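Local coordinates for protein putative metal-dependent phosphoesterase (Bifidobacterium adolescentis, PDB 3O0F) that hydrolyses phosphoesters with a cluster of bound iron and zinc ions, binds AMP, and may act as a 5'-3' exonuclease on RNA and DNA, at residues R107-R112 / I178-P183; I127-V132 / T142-P147; H148-L153 / D168-K173; E160-A165 / D261-G266. One frame throughout, in Å; residues are numbered along the deposited sequence.

Contact 1 of 4, residues R107-R112 / I178-P183; sequences RAARLR and IPTPSP. With AMP (adenosine monophosphate), chain B.
Part of the phosphate end of the AMP pocket lies here, where Arg110 of helix 97-124 packs against residues 178-183. Ala109 and Arg110 supply the helix side; Thr180 and Pro181 supply the loop side. The methyl CG2 of Thr180 lies anti to its own backbone N (chi1 -56° for OG1), which turns it onto the helix, 3.7 Å from Arg110 N and 3.9 Å from Arg110 CG. The two side chains lie roughly perpendicular. Ala109 CB rests 4.1 Å from Pro181 CD. Arg110 then runs on, extended from CG to NE, to the AMP phosphate. Its NH2 donates to AMP O1P at 2.9 Å and its NH1 to AMP O2P at 3.0 Å, each with an N-H...O angle of 151°. A second, weak bond joins NH1 to O1P. Asp51 forms a salt bridge with Arg110 NE, and Thr77 OG1 and Ile144 O take further guanidinium hydrogens. Within the loop, Ser182 OG donates to Thr180 O at 3.1 Å, from above the carbonyl plane. The loop thus packs on the apolar base of Arg110, while the guanidinium of Arg110 is likely to offset phosphate charge and is probably held in a fixed rotation by its several acceptors.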
# COMPACT_ATOMS: atom_id res chain seq x y z
N ARG A 107 9.34 0.33 -9.98
CA ARG A 107 10.34 0.96 -9.12
C ARG A 107 11.29 1.84 -9.95
O ARG A 107 11.61 2.94 -9.51
CB ARG A 107 11.10 -0.05 -8.26
CG ARG A 107 10.23 -0.79 -7.21
CD ARG A 107 11.09 -1.41 -6.14
NE ARG A 107 11.88 -2.50 -6.71
CZ ARG A 107 11.48 -3.76 -6.88
NH1 ARG A 107 10.28 -4.20 -6.45
NH2 ARG A 107 12.31 -4.60 -7.46
N ALA A 108 11.69 1.39 -11.14
CA ALA A 108 12.57 2.19 -12.01
C ALA A 108 11.82 3.42 -12.53
O ALA A 108 12.37 4.54 -12.58
CB ALA A 108 13.18 1.31 -13.19
N ALA A 109 10.56 3.25 -12.94
CA ALA A 109 9.73 4.38 -13.37
C ALA A 109 9.54 5.43 -12.23
O ALA A 109 9.70 6.64 -12.43
CB ALA A 109 8.34 3.87 -13.91
N ARG A 110 9.21 4.94 -11.03
CA ARG A 110 9.21 5.76 -9.78
C ARG A 110 10.52 6.54 -9.50
O ARG A 110 10.51 7.73 -9.19
CB ARG A 110 8.92 4.89 -8.56
CG ARG A 110 7.46 4.52 -8.38
CD ARG A 110 7.29 3.63 -7.12
NE ARG A 110 5.89 3.63 -6.69
CZ ARG A 110 5.27 4.67 -6.12
NH1 ARG A 110 5.92 5.79 -5.85
NH2 ARG A 110 3.98 4.58 -5.79
N LEU A 111 11.65 5.86 -9.60
CA LEU A 111 12.93 6.49 -9.41
C LEU A 111 13.15 7.64 -10.40
O LEU A 111 13.55 8.74 -10.02
CB LEU A 111 14.05 5.48 -9.59
CG LEU A 111 15.45 5.96 -9.23
CD1 LEU A 111 15.42 6.41 -7.79
CD2 LEU A 111 16.53 4.88 -9.45
N ARG A 112 12.88 7.36 -11.67
CA ARG A 112 13.07 8.30 -12.75
C ARG A 112 12.20 9.53 -12.57
O ARG A 112 12.66 10.66 -12.70
CB ARG A 112 12.70 7.62 -14.06
CG ARG A 112 13.24 8.33 -15.27
CD ARG A 112 12.99 7.52 -16.53
NE ARG A 112 11.89 8.07 -17.29
CZ ARG A 112 11.97 9.20 -17.98
NH1 ARG A 112 13.10 9.89 -17.98
NH2 ARG A 112 10.92 9.64 -18.66
N ILE A 178 4.66 15.13 -11.18
CA ILE A 178 4.64 14.26 -12.37
C ILE A 178 3.97 12.91 -12.00
O ILE A 178 4.21 12.38 -10.93
CB ILE A 178 6.06 13.99 -12.88
CG1 ILE A 178 6.82 15.32 -13.09
CG2 ILE A 178 6.01 13.17 -14.16
CD1 ILE A 178 8.26 15.15 -13.53
N PRO A 179 3.08 12.38 -12.87
CA PRO A 179 2.52 11.06 -12.55
C PRO A 179 3.53 9.94 -12.85
O PRO A 179 4.38 10.08 -13.75
CB PRO A 179 1.28 10.97 -13.46
CG PRO A 179 1.53 11.87 -14.58
CD PRO A 179 2.52 12.93 -14.11
N THR A 180 3.46 8.85 -12.10
CA THR A 180 4.31 7.70 -12.40
C THR A 180 3.64 6.80 -13.45
O THR A 180 2.49 6.42 -13.26
CB THR A 180 4.61 6.82 -11.17
OG1 THR A 180 5.19 7.60 -10.12
CG2 THR A 180 5.59 5.71 -11.54
N PRO A 181 4.36 6.43 -14.53
CA PRO A 181 3.80 5.40 -15.45
C PRO A 181 3.48 4.12 -14.64
O PRO A 181 4.32 3.64 -13.87
CB PRO A 181 4.94 5.14 -16.44
CG PRO A 181 5.81 6.39 -16.36
CD PRO A 181 5.72 6.85 -14.93
N SER A 182 2.25 3.62 -14.76
CA SER A 182 1.76 2.52 -13.94
C SER A 182 1.11 1.45 -14.77
O SER A 182 0.48 1.76 -15.78
CB SER A 182 0.69 3.03 -12.99
OG SER A 182 1.28 3.84 -12.00
N PRO A 183 1.17 0.19 -14.30
CA PRO A 183 0.44 -0.84 -15.05
C PRO A 183 -1.09 -0.68 -14.87
O PRO A 183 -1.54 -0.02 -13.91
CB PRO A 183 0.93 -2.15 -14.43
CG PRO A 183 1.36 -1.78 -13.04
CD PRO A 183 1.93 -0.37 -13.17
P AMP B . 3.51 8.62 -5.15
O1P AMP B . 3.00 7.24 -5.34
O2P AMP B . 5.01 8.62 -5.25
O3P AMP B . 2.82 9.69 -6.00
O5' AMP B . 3.18 9.00 -3.62
C5' AMP B . 1.85 9.17 -3.20
C4' AMP B . 1.69 8.36 -1.95
O4' AMP B . 2.25 9.02 -0.79
C3' AMP B . 0.21 8.11 -1.66
O3' AMP B . -0.08 6.74 -1.95
C2' AMP B . 0.22 8.34 -0.16
O2' AMP B . -0.92 8.18 0.68
C1' AMP B . 1.66 8.37 0.33
N9 AMP B . 1.82 9.09 1.61
C8 AMP B . 2.62 8.71 2.60
N7 AMP B . 2.55 9.59 3.62
C5 AMP B . 1.69 10.56 3.28
C6 AMP B . 1.16 11.78 3.91
N6 AMP B . 1.55 12.17 5.17
N1 AMP B . 0.29 12.51 3.18
C2 AMP B . -0.11 12.17 1.94
N3 AMP B . 0.32 11.07 1.32
C4 AMP B . 1.20 10.23 1.94

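Contact 2 of 4, residues I127-V132 / T142-P147; sequences ITWDDV and TTIGRP. With AMP (adenosine monophosphate), chain B; EDO (1,2-ethanediol), chain H.
AMP O3P receives Arg146 NH1 at 2.7 Å, in a nearly straight bond (173°) made in the plane of the guanidinium, at its edge. The Arg146 chain is bent at chi2 and chi3, and this fold brings NH1 back to the phosphate. The backbone N of the same residue donates to AMP O2P at 2.9 Å. Two phosphate oxygens are therefore held by one residue. Gly145 lies close against O2P, where a side chain would collide with the phosphate. Pro147 CG reaches within 3.2 Å of AMP O4'.

Contact with segment 127-132 is apolar and is carried by Ile144. Its CG1 stands anti to the backbone N (chi1 -157°), sending CD1 to Trp129 CH2 at 3.4 Å. The indole and the isoleucine reach toward each other head-on, and the methyl meets the ring obliquely. Val132 CG1 packs on the same methyl at 4.2 Å. Helix 129-133 begins with a capping box: Asp131 N donates to Thr128 OG1, and Thr128 N to Asp131 OD2.

With an alanine in place of Arg146, O3P is likely to lose this donor and Val170 O its bond from NH2. Ile144 thus points its side chain at Trp129 and Val132, while Arg146 turns its backbone and guanidinium N-H groups toward the phosphate, whose negative charge they are likely to offset.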
# COMPACT_ATOMS: atom_id res chain seq x y z
N ILE A 127 16.40 21.80 -1.58
CA ILE A 127 16.44 20.34 -1.58
C ILE A 127 17.35 19.89 -2.71
O ILE A 127 17.42 20.54 -3.76
CB ILE A 127 15.05 19.72 -1.80
CG1 ILE A 127 14.28 19.68 -0.49
CG2 ILE A 127 15.16 18.29 -2.36
CD1 ILE A 127 14.88 18.76 0.53
N THR A 128 18.07 18.79 -2.49
CA THR A 128 18.91 18.18 -3.53
C THR A 128 18.51 16.73 -3.61
O THR A 128 17.83 16.21 -2.71
CB THR A 128 20.41 18.30 -3.17
OG1 THR A 128 20.69 17.58 -1.96
CG2 THR A 128 20.84 19.81 -2.98
N TRP A 129 18.94 16.06 -4.66
CA TRP A 129 18.70 14.63 -4.76
C TRP A 129 19.25 13.93 -3.52
O TRP A 129 18.58 13.07 -2.97
CB TRP A 129 19.27 14.06 -6.06
CG TRP A 129 18.94 12.61 -6.25
CD1 TRP A 129 19.83 11.58 -6.43
CD2 TRP A 129 17.64 12.01 -6.24
NE1 TRP A 129 19.16 10.39 -6.54
CE2 TRP A 129 17.81 10.62 -6.43
CE3 TRP A 129 16.34 12.52 -6.10
CZ2 TRP A 129 16.74 9.73 -6.49
CZ3 TRP A 129 15.27 11.63 -6.16
CH2 TRP A 129 15.48 10.26 -6.36
N ASP A 130 20.43 14.33 -3.05
CA ASP A 130 21.00 13.73 -1.83
C ASP A 130 20.18 13.91 -0.56
O ASP A 130 20.25 13.08 0.35
CB ASP A 130 22.41 14.24 -1.54
CG ASP A 130 23.45 13.67 -2.50
OD1 ASP A 130 23.13 12.75 -3.27
OD2 ASP A 130 24.60 14.16 -2.47
N ASP A 131 19.47 15.02 -0.43
CA ASP A 131 18.62 15.18 0.75
C ASP A 131 17.49 14.14 0.69
O ASP A 131 17.11 13.55 1.70
CB ASP A 131 18.05 16.60 0.82
CG ASP A 131 19.14 17.68 0.84
OD1 ASP A 131 20.27 17.39 1.31
OD2 ASP A 131 18.85 18.82 0.38
N VAL A 132 17.01 13.88 -0.52
CA VAL A 132 15.94 12.85 -0.69
C VAL A 132 16.51 11.47 -0.43
O VAL A 132 15.91 10.66 0.30
CB VAL A 132 15.28 12.91 -2.07
CG1 VAL A 132 14.19 11.81 -2.18
CG2 VAL A 132 14.69 14.30 -2.31
N THR A 142 14.51 0.27 -0.92
CA THR A 142 13.36 1.10 -0.64
C THR A 142 12.71 1.53 -1.96
O THR A 142 13.37 2.04 -2.84
CB THR A 142 13.73 2.36 0.17
OG1 THR A 142 14.14 1.99 1.51
CG2 THR A 142 12.56 3.34 0.25
N THR A 143 11.41 1.33 -2.07
CA THR A 143 10.58 1.87 -3.16
C THR A 143 10.32 3.36 -2.93
O THR A 143 9.60 3.74 -2.00
CB THR A 143 9.22 1.19 -3.21
OG1 THR A 143 9.39 -0.22 -3.40
CG2 THR A 143 8.35 1.77 -4.34
N ILE A 144 10.87 4.20 -3.82
CA ILE A 144 10.87 5.64 -3.63
C ILE A 144 9.60 6.29 -4.20
O ILE A 144 9.00 5.81 -5.15
CB ILE A 144 12.06 6.25 -4.36
CG1 ILE A 144 12.45 7.61 -3.77
CG2 ILE A 144 11.73 6.37 -5.86
CD1 ILE A 144 13.82 8.14 -4.25
N GLY A 145 9.22 7.43 -3.64
CA GLY A 145 8.14 8.20 -4.22
C GLY A 145 8.05 9.56 -3.58
O GLY A 145 9.02 10.04 -2.98
N ARG A 146 6.89 10.20 -3.71
CA ARG A 146 6.69 11.54 -3.13
C ARG A 146 6.89 11.65 -1.62
O ARG A 146 7.37 12.69 -1.15
CB ARG A 146 5.34 12.13 -3.57
CG ARG A 146 5.35 12.60 -5.03
CD ARG A 146 4.01 12.40 -5.67
NE ARG A 146 2.99 13.23 -5.07
CZ ARG A 146 1.72 12.89 -4.86
NH1 ARG A 146 1.26 11.68 -5.13
NH2 ARG A 146 0.91 13.78 -4.31
N PRO A 147 6.54 10.61 -0.83
CA PRO A 147 6.79 10.76 0.60
C PRO A 147 8.23 11.07 1.00
O PRO A 147 8.43 11.78 1.97
CB PRO A 147 6.38 9.41 1.18
CG PRO A 147 5.30 8.98 0.30
CD PRO A 147 5.76 9.38 -1.09
P AMP B . 3.51 8.62 -5.15
O1P AMP B . 3.00 7.24 -5.34
O2P AMP B . 5.01 8.62 -5.25
O3P AMP B . 2.82 9.69 -6.00
O5' AMP B . 3.18 9.00 -3.62
C5' AMP B . 1.85 9.17 -3.20
C4' AMP B . 1.69 8.36 -1.95
O4' AMP B . 2.25 9.02 -0.79
C3' AMP B . 0.21 8.11 -1.66
O3' AMP B . -0.08 6.74 -1.95
C2' AMP B . 0.22 8.34 -0.16
O2' AMP B . -0.92 8.18 0.68
C1' AMP B . 1.66 8.37 0.33
N9 AMP B . 1.82 9.09 1.61
C8 AMP B . 2.62 8.71 2.60
N7 AMP B . 2.55 9.59 3.62
C5 AMP B . 1.69 10.56 3.28
C6 AMP B . 1.16 11.78 3.91
N6 AMP B . 1.55 12.17 5.17
N1 AMP B . 0.29 12.51 3.18
C2 AMP B . -0.11 12.17 1.94
N3 AMP B . 0.32 11.07 1.32
C4 AMP B . 1.20 10.23 1.94
C1 EDO H . 5.21 5.83 -1.82
O1 EDO H . 4.67 5.99 -3.14
C2 EDO H . 6.71 5.63 -1.88
O2 EDO H . 6.95 4.23 -2.11

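Contact 3 of 4, residues H148-L153 / D168-K173; sequences HIADAL and DAVSAK
Leu153 and Val170 run antiparallel alongside one another, and their methyls meet at Leu153 CD1 and Val170 CG2, 3.5 Å apart. Val170 carries the loop side of the contact. Its CG1 is anti to the backbone N (chi1 -171°), which places CG2 anti to the carbonyl carbon and against helix 146-155. There CG2 touches one face of the helix formed by three residues. Besides meeting Leu153, Val170 CG2 lies 4.3 Å from Ile149 CG2 and 4.2 Å from Ala150 CA. The small Ala150 lets the valine come close to the helix backbone, and the CA atoms of Ala150 and Val170 are 6.5 Å apart. Ile149 and Leu153 stand one turn apart, so the valine methyl packs beside both.

Val170 is held in place by a type I beta turn from Asp168 to Ser171, closed by Ser171 N to Asp168 O at 3.0 Å. The packing joins helix 146-155 to the loop that follows helix 162-166. Around it, Ile149 also packs on helix 97-124, and Ala150 on Arg162, Ala165 and Phe166 of helix 162-166.

The contact itself is wholly apolar and buried, so it relies on methyl packing. The backbone of the valine looks elsewhere: Val170 N makes a probable hydrogen bond to Ala165 O. The turn therefore sets the valine in position, and its methyl ties the loop to the helix.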
# COMPACT_ATOMS: atom_id res chain seq x y z
N HIS A 148 9.20 10.53 0.27
CA HIS A 148 10.59 10.78 0.51
C HIS A 148 10.99 12.21 0.14
O HIS A 148 11.83 12.78 0.80
CB HIS A 148 11.47 9.75 -0.22
CG HIS A 148 11.11 8.34 0.14
ND1 HIS A 148 10.23 7.60 -0.61
CD2 HIS A 148 11.44 7.58 1.20
CE1 HIS A 148 10.03 6.43 -0.02
NE2 HIS A 148 10.78 6.39 1.07
N ILE A 149 10.39 12.76 -0.91
CA ILE A 149 10.51 14.18 -1.20
C ILE A 149 9.91 15.01 -0.06
O ILE A 149 10.54 15.94 0.43
CB ILE A 149 9.80 14.61 -2.52
CG1 ILE A 149 10.26 13.79 -3.72
CG2 ILE A 149 10.04 16.12 -2.78
CD1 ILE A 149 9.65 14.26 -5.07
N ALA A 150 8.68 14.69 0.35
CA ALA A 150 8.05 15.43 1.46
C ALA A 150 8.94 15.40 2.68
O ALA A 150 9.20 16.43 3.28
CB ALA A 150 6.66 14.85 1.78
N ASP A 151 9.44 14.20 3.04
CA ASP A 151 10.36 14.07 4.16
C ASP A 151 11.61 14.95 4.03
O ASP A 151 12.05 15.55 5.01
CB ASP A 151 10.80 12.61 4.35
CG ASP A 151 9.65 11.69 4.83
OD1 ASP A 151 8.60 12.23 5.31
OD2 ASP A 151 9.79 10.43 4.71
N ALA A 152 12.20 15.01 2.84
CA ALA A 152 13.39 15.84 2.64
C ALA A 152 13.04 17.33 2.87
O ALA A 152 13.85 18.08 3.43
CB ALA A 152 14.00 15.62 1.27
N LEU A 153 11.82 17.72 2.48
CA LEU A 153 11.37 19.12 2.62
C LEU A 153 11.07 19.43 4.07
O LEU A 153 11.19 20.58 4.48
CB LEU A 153 10.13 19.44 1.76
CG LEU A 153 10.37 19.53 0.25
CD1 LEU A 153 9.08 19.31 -0.53
CD2 LEU A 153 11.07 20.82 -0.16
N ASP A 168 0.79 21.09 -0.30
CA ASP A 168 1.38 22.19 -1.06
C ASP A 168 2.30 21.70 -2.21
O ASP A 168 1.79 21.14 -3.19
CB ASP A 168 2.10 23.14 -0.08
CG ASP A 168 2.56 24.47 -0.74
OD1 ASP A 168 2.22 24.75 -1.91
OD2 ASP A 168 3.28 25.23 -0.07
N ALA A 169 3.61 21.88 -2.08
CA ALA A 169 4.56 21.67 -3.18
C ALA A 169 4.51 20.26 -3.75
O ALA A 169 4.69 20.08 -4.93
CB ALA A 169 5.97 21.99 -2.74
N VAL A 170 4.26 19.27 -2.89
CA VAL A 170 4.30 17.85 -3.26
C VAL A 170 2.89 17.34 -3.65
O VAL A 170 2.75 16.21 -4.07
CB VAL A 170 4.87 17.00 -2.10
CG1 VAL A 170 5.11 15.59 -2.54
CG2 VAL A 170 6.15 17.64 -1.57
N SER A 171 1.88 18.19 -3.51
CA SER A 171 0.51 17.90 -3.94
C SER A 171 0.45 17.50 -5.41
O SER A 171 1.21 18.00 -6.22
CB SER A 171 -0.37 19.15 -3.77
OG SER A 171 -1.70 18.85 -4.12
N ALA A 172 -0.50 16.62 -5.74
CA ALA A 172 -0.76 16.23 -7.12
C ALA A 172 -1.26 17.39 -8.00
O ALA A 172 -1.07 17.38 -9.21
CB ALA A 172 -1.75 15.04 -7.16
N LYS A 173 -1.85 18.41 -7.38
CA LYS A 173 -2.28 19.62 -8.10
C LYS A 173 -1.11 20.53 -8.52
O LYS A 173 -1.26 21.34 -9.44
CB LYS A 173 -3.24 20.44 -7.23
CG LYS A 173 -2.63 20.88 -5.87
CD LYS A 173 -2.82 22.38 -5.56
CE LYS A 173 -2.06 22.81 -4.27
NZ LYS A 173 -0.62 23.06 -4.55

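Contact 4 of 4, residues E160-A165 / D261-G266; sequences ETRSDA and DWHGKG. With FE (Fe (III) ion), chain E; ZN (zinc ion), chain C; AMP (adenosine monophosphate), chain B; EDO (1,2-ethanediol), chain G.
The adenine end of the AMP pocket forms here, beside the metal centre of this PHP-family fold. The start of helix 162-166 faces the loop 261-266 that follows strand 255-258. Arg162 lays one face of its guanidinium over Gly266 CA, which sits 3.5 Å from the plane and over its centre. A side chain on Gly266 would clash with Arg162 NH1. Arg162 CG is anti to the backbone N (chi1 -173°), and the chain bends at chi3 to bring NH1 to the base, with AMP N7 in the guanidinium plane at 3.0 Å. Asp151 forms a salt bridge with Arg162 NE, and Asp25 O accepts from NH1. AMP N6 donates to both Ser163 OG and Gly266 O, each at 2.9 Å, one acceptor from each segment. A leucine in place of Arg162 would probably leave Asp151 without its charge partner and uncover the Gly266 backbone. In the same loop, Asp261 OD1 binds one of the two iron ions with His18, His20 and Glu75. His263 NE2 binds zinc at 2.1 Å, together with Asp25 and His50. His263 ND1 donates to Asp261 O at 2.7 Å, in the ring plane, and with zinc on NE2 this fixes the ring's rotation.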
# COMPACT_ATOMS: atom_id res chain seq x y z
N GLU A 160 6.28 21.68 8.32
CA GLU A 160 6.33 21.10 9.69
C GLU A 160 6.16 19.57 9.65
O GLU A 160 6.90 18.84 10.34
CB GLU A 160 5.25 21.72 10.61
N THR A 161 5.21 19.10 8.85
CA THR A 161 4.87 17.68 8.75
C THR A 161 4.95 17.20 7.30
O THR A 161 4.91 17.99 6.36
CB THR A 161 3.44 17.43 9.33
OG1 THR A 161 3.24 16.04 9.59
CG2 THR A 161 2.37 17.88 8.41
N ARG A 162 5.08 15.89 7.11
CA ARG A 162 5.00 15.32 5.77
C ARG A 162 3.68 15.63 5.09
O ARG A 162 3.63 15.97 3.91
CB ARG A 162 5.23 13.82 5.85
CG ARG A 162 5.35 13.14 4.55
CD ARG A 162 5.10 11.65 4.72
NE ARG A 162 6.28 10.89 5.12
CZ ARG A 162 6.34 9.55 5.07
NH1 ARG A 162 5.29 8.85 4.65
NH2 ARG A 162 7.44 8.91 5.40
N SER A 163 2.59 15.51 5.84
CA SER A 163 1.24 15.89 5.35
C SER A 163 1.09 17.38 4.90
O SER A 163 0.31 17.68 3.99
CB SER A 163 0.19 15.57 6.43
OG SER A 163 0.30 14.21 6.85
N ASP A 164 1.84 18.29 5.52
CA ASP A 164 1.88 19.70 5.09
C ASP A 164 2.45 19.82 3.69
O ASP A 164 1.93 20.58 2.86
CB ASP A 164 2.77 20.57 6.01
CG ASP A 164 2.18 20.77 7.41
OD1 ASP A 164 0.96 20.64 7.60
OD2 ASP A 164 2.96 21.08 8.33
N ALA A 165 3.52 19.07 3.44
CA ALA A 165 4.18 19.12 2.15
C ALA A 165 3.22 18.70 1.07
O ALA A 165 3.11 19.37 0.03
CB ALA A 165 5.45 18.24 2.14
N ASP A 261 -3.41 1.50 7.07
CA ASP A 261 -2.50 2.25 6.23
C ASP A 261 -1.44 2.95 7.10
O ASP A 261 -1.05 4.06 6.83
CB ASP A 261 -3.25 3.30 5.41
CG ASP A 261 -2.86 3.30 3.99
OD1 ASP A 261 -1.71 2.91 3.71
OD2 ASP A 261 -3.70 3.65 3.15
N TRP A 262 -1.01 2.27 8.16
CA TRP A 262 0.04 2.78 8.99
C TRP A 262 1.32 2.99 8.20
O TRP A 262 1.74 2.14 7.41
CB TRP A 262 0.30 1.77 10.10
CG TRP A 262 1.32 2.06 11.13
CD1 TRP A 262 1.17 2.85 12.22
CD2 TRP A 262 2.60 1.43 11.26
NE1 TRP A 262 2.30 2.78 13.01
CE2 TRP A 262 3.16 1.87 12.46
CE3 TRP A 262 3.31 0.51 10.46
CZ2 TRP A 262 4.42 1.48 12.86
CZ3 TRP A 262 4.56 0.09 10.88
CH2 TRP A 262 5.10 0.59 12.08
N HIS A 263 1.93 4.14 8.46
CA HIS A 263 3.23 4.47 7.94
C HIS A 263 4.12 4.96 9.09
O HIS A 263 5.05 5.74 8.88
CB HIS A 263 3.10 5.60 6.91
CG HIS A 263 2.46 5.21 5.61
ND1 HIS A 263 1.15 4.81 5.49
CD2 HIS A 263 2.96 5.23 4.35
CE1 HIS A 263 0.87 4.58 4.22
NE2 HIS A 263 1.95 4.83 3.51
N GLY A 264 3.80 4.54 10.31
CA GLY A 264 4.55 4.99 11.47
C GLY A 264 4.35 6.48 11.69
O GLY A 264 3.22 6.99 11.65
N LYS A 265 5.46 7.20 11.83
CA LYS A 265 5.41 8.65 11.98
C LYS A 265 5.07 9.40 10.69
O LYS A 265 4.86 10.61 10.73
CB LYS A 265 6.75 9.18 12.56
CG LYS A 265 7.08 8.58 13.92
CD LYS A 265 8.32 9.22 14.55
N GLY A 266 5.03 8.70 9.55
CA GLY A 266 4.76 9.36 8.26
C GLY A 266 3.33 9.81 8.02
O GLY A 266 3.05 10.58 7.11
FE FE E . -1.22 1.92 1.71
ZN ZN C . 2.43 4.38 1.54
P AMP B . 3.51 8.62 -5.15
O1P AMP B . 3.00 7.24 -5.34
O2P AMP B . 5.01 8.62 -5.25
O3P AMP B . 2.82 9.69 -6.00
O5' AMP B . 3.18 9.00 -3.62
C5' AMP B . 1.85 9.17 -3.20
C4' AMP B . 1.69 8.36 -1.95
O4' AMP B . 2.25 9.02 -0.79
C3' AMP B . 0.21 8.11 -1.66
O3' AMP B . -0.08 6.74 -1.95
C2' AMP B . 0.22 8.34 -0.16
O2' AMP B . -0.92 8.18 0.68
C1' AMP B . 1.66 8.37 0.33
N9 AMP B . 1.82 9.09 1.61
C8 AMP B . 2.62 8.71 2.60
N7 AMP B . 2.55 9.59 3.62
C5 AMP B . 1.69 10.56 3.28
C6 AMP B . 1.16 11.78 3.91
N6 AMP B . 1.55 12.17 5.17
N1 AMP B . 0.29 12.51 3.18
C2 AMP B . -0.11 12.17 1.94
N3 AMP B . 0.32 11.07 1.32
C4 AMP B . 1.20 10.23 1.94
C1 EDO G . 1.12 2.96 16.38
O1 EDO G . 0.37 3.75 15.39
C2 EDO G . 2.46 3.58 16.80
O2 EDO G . 3.49 3.42 15.79
O HOH W 1 -2.90 2.86 0.91

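Contacts 1, 2 and 4 all touch the same AMP: contact 1 at its phosphate, contact 2 at phosphate and ribose, contact 4 at its adenine. Contact 1 lies about 13 Å from contact 2 and about 21 Å from contact 4, centre to centre. Contacts 2 and 3 share helix 146-155, with centres about 10 Å apart. Along the chain, contacts 2 and 3 are nested inside the loop closed by contact 1. Contact 4 crosses contacts 1 and 3, and brings in the loop after strand 255-258, the last strand of the barrel-like PHP sheet. The largely helical insert between strands 83-90 and 198-201 thus covers the nucleotide, while the late loop links it to the metals.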